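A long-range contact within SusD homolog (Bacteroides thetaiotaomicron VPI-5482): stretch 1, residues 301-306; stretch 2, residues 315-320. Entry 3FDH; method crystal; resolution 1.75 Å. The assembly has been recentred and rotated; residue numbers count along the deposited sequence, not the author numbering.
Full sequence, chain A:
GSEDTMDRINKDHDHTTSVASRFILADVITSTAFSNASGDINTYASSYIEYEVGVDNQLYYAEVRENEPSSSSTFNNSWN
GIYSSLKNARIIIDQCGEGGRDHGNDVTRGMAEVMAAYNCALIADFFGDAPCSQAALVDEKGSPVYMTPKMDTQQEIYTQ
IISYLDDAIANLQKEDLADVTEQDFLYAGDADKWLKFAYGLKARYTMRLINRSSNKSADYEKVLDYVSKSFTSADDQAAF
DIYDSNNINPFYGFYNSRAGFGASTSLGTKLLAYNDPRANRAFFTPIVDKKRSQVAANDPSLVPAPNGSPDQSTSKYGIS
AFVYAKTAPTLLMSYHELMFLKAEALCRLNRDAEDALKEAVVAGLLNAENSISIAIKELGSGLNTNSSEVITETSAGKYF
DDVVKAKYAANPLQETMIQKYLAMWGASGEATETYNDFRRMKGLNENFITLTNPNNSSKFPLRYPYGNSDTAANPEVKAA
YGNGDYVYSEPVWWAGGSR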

# COMPACT_ATOMS: atom_id res chain seq x y z
N SER A 301 8.57 28.51 -4.67
CA SER A 301 8.72 28.08 -6.07
C SER A 301 8.26 26.65 -6.30
O SER A 301 8.13 26.21 -7.44
N LEU A 302 8.01 25.93 -5.22
CA LEU A 302 7.51 24.56 -5.34
C LEU A 302 6.10 24.55 -5.87
O LEU A 302 5.67 23.63 -6.56
N VAL A 303 5.37 25.60 -5.54
CA VAL A 303 3.96 25.71 -5.89
C VAL A 303 3.23 24.40 -5.49
O VAL A 303 2.68 23.66 -6.34
N PRO A 304 3.20 24.10 -4.18
CA PRO A 304 2.45 22.91 -3.79
C PRO A 304 0.96 23.10 -4.00
O PRO A 304 0.44 24.23 -4.07
N ALA A 305 0.29 21.97 -4.14
CA ALA A 305 -1.14 21.93 -4.38
C ALA A 305 -1.92 21.91 -3.05
O ALA A 305 -1.55 21.16 -2.11
N PRO A 306 -2.97 22.73 -2.95
CA PRO A 306 -3.77 22.73 -1.74
C PRO A 306 -4.68 21.52 -1.71
O PRO A 306 -5.46 21.26 -2.63
N SER A 315 0.23 21.33 -15.19
CA SER A 315 1.45 22.12 -15.25
C SER A 315 1.69 23.12 -14.12
O SER A 315 2.82 23.52 -13.87
N LYS A 316 0.65 23.51 -13.42
CA LYS A 316 0.79 24.55 -12.38
C LYS A 316 1.61 24.21 -11.13
O LYS A 316 2.42 25.00 -10.62
N TYR A 317 1.33 23.04 -10.61
CA TYR A 317 1.89 22.61 -9.32
C TYR A 317 3.12 21.74 -9.40
O TYR A 317 3.31 20.93 -10.31
N GLY A 318 3.92 21.93 -8.38
CA GLY A 318 5.12 21.16 -8.13
C GLY A 318 4.73 19.75 -7.80
O GLY A 318 3.54 19.41 -7.73
N ILE A 319 5.74 18.92 -7.57
CA ILE A 319 5.51 17.50 -7.40
C ILE A 319 6.42 16.86 -6.39
O ILE A 319 7.40 17.44 -6.00
N SER A 320 6.05 15.65 -5.95
CA SER A 320 6.96 14.84 -5.17
C SER A 320 7.99 14.24 -6.15
O SER A 320 7.69 13.96 -7.30

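The contact is small, burying 323 Å² over both sides, and it is built around one ring and one bare backbone position. The two segments run at 101° to each other, so they cross rather than lie along one another. Leu302 and Val303 sit nearest to Gly318 and Tyr317.

Tyr317 is the main bump. Its CA-to-CB bond points sideways, and chi1 is m (-57°) with chi2 at -75°. This lays the ring along the loop from Val303 to Pro306. Ala305 covers one face of the ring. Ala305 CB lies 3.9 Å from the centroid of the Tyr317 ring, 19° off the ring normal, a CH-pi contact. The backbone comes close as well: Ala305 CA is 3.5 Å from Tyr317 CD1. Pro306 also touches the ring, with Pro306 CD 3.8 Å from Tyr317 CE1. Pro304 turns its own CA-to-CB bond away and meets the ring through its backbone, Pro304 O to Tyr317 CD1 at 3.4 Å. The tyrosine hydroxyl is hydrogen-bonded elsewhere in the structure.

The CA-to-CB bond of Val303 points toward the second stretch. Its chi1 is t (-169°). Val303 CG1 fits into the corner between Lys316 and the tyrosine ring, 3.3 Å from Lys316 O and 3.8 Å from Tyr317 CD1. The long arm of Lys316 adds a looser wall, with Lys316 CG 4.3 Å from Val303 CG1. That arm is extended through chi1, chi2 and chi3, all t, before chi4 turns to p. Its amine finds no partner in the first stretch.

Gly318 provides the hollow. With no side chain, it lets Leu302 O settle 3.0 Å from Gly318 CA, in a CA-H...O contact. An ideal CB on Gly318 would lie 1.9 Å from Leu302 O, a clash. The bare position therefore allows the two backbones to come this close. A hydrogen bond between the backbones joins the stretches: Gly318 N donates to Val303 O at 2.9 Å, with an N-H...O angle of 160°. Val303 O also lies 3.3 Å from Tyr317 CA, a further CA-H...O contact, and sits at the edge of the tyrosine ring.

Leu302 has chi1 t and chi2 p. Its CA-to-CB bond leaves sideways, but its tip comes nearer, bringing Leu302 CD1 to 4.1 Å from Ile319 N. The CA-to-CB bond of Ile319 (chi1 p, chi2 t) points away, so the leucine meets its backbone. The CA-to-CB bond of Ser320 also points away, and Ser301 and Ser315 are out of reach.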

# COMPACT_ATOMS: atom_id res chain seq x y z
CB SER A 301 10.13 28.27 -6.59
OG SER A 301 11.08 27.45 -5.95
CB LEU A 302 7.54 23.85 -3.98
CG LEU A 302 6.90 22.46 -3.93
CD1 LEU A 302 7.61 21.49 -4.93
CD2 LEU A 302 6.95 21.93 -2.49
CB VAL A 303 3.76 26.05 -7.40
CG1 VAL A 303 2.27 26.41 -7.67
CG2 VAL A 303 4.68 27.19 -7.84
CB PRO A 304 2.80 22.74 -2.30
CG PRO A 304 3.08 24.17 -1.83
CD PRO A 304 3.67 24.89 -3.03
CB ALA A 305 -1.51 20.72 -5.26
CB PRO A 306 -4.61 24.00 -1.86
CG PRO A 306 -4.74 24.20 -3.31
CD PRO A 306 -3.47 23.72 -3.92
CB SER A 315 1.50 22.89 -16.58
OG SER A 315 0.38 23.72 -16.77
CB LYS A 316 -0.58 25.00 -11.93
CG LYS A 316 -0.56 26.10 -10.89
CD LYS A 316 -1.96 26.42 -10.42
CE LYS A 316 -1.98 27.50 -9.35
NZ LYS A 316 -1.35 28.78 -9.80
CB TYR A 317 0.82 21.86 -8.50
CG TYR A 317 -0.44 22.67 -8.26
CD1 TYR A 317 -0.45 23.71 -7.32
CD2 TYR A 317 -1.61 22.45 -9.01
CE1 TYR A 317 -1.57 24.46 -7.11
CE2 TYR A 317 -2.75 23.22 -8.80
CZ TYR A 317 -2.72 24.22 -7.84
OH TYR A 317 -3.84 25.02 -7.62
CB ILE A 319 5.77 16.76 -8.75
CG1 ILE A 319 7.17 17.11 -9.28
CG2 ILE A 319 4.64 17.05 -9.80
CD1 ILE A 319 7.70 16.31 -10.46
CB SER A 320 6.26 13.72 -4.39
OG SER A 320 5.78 12.69 -5.24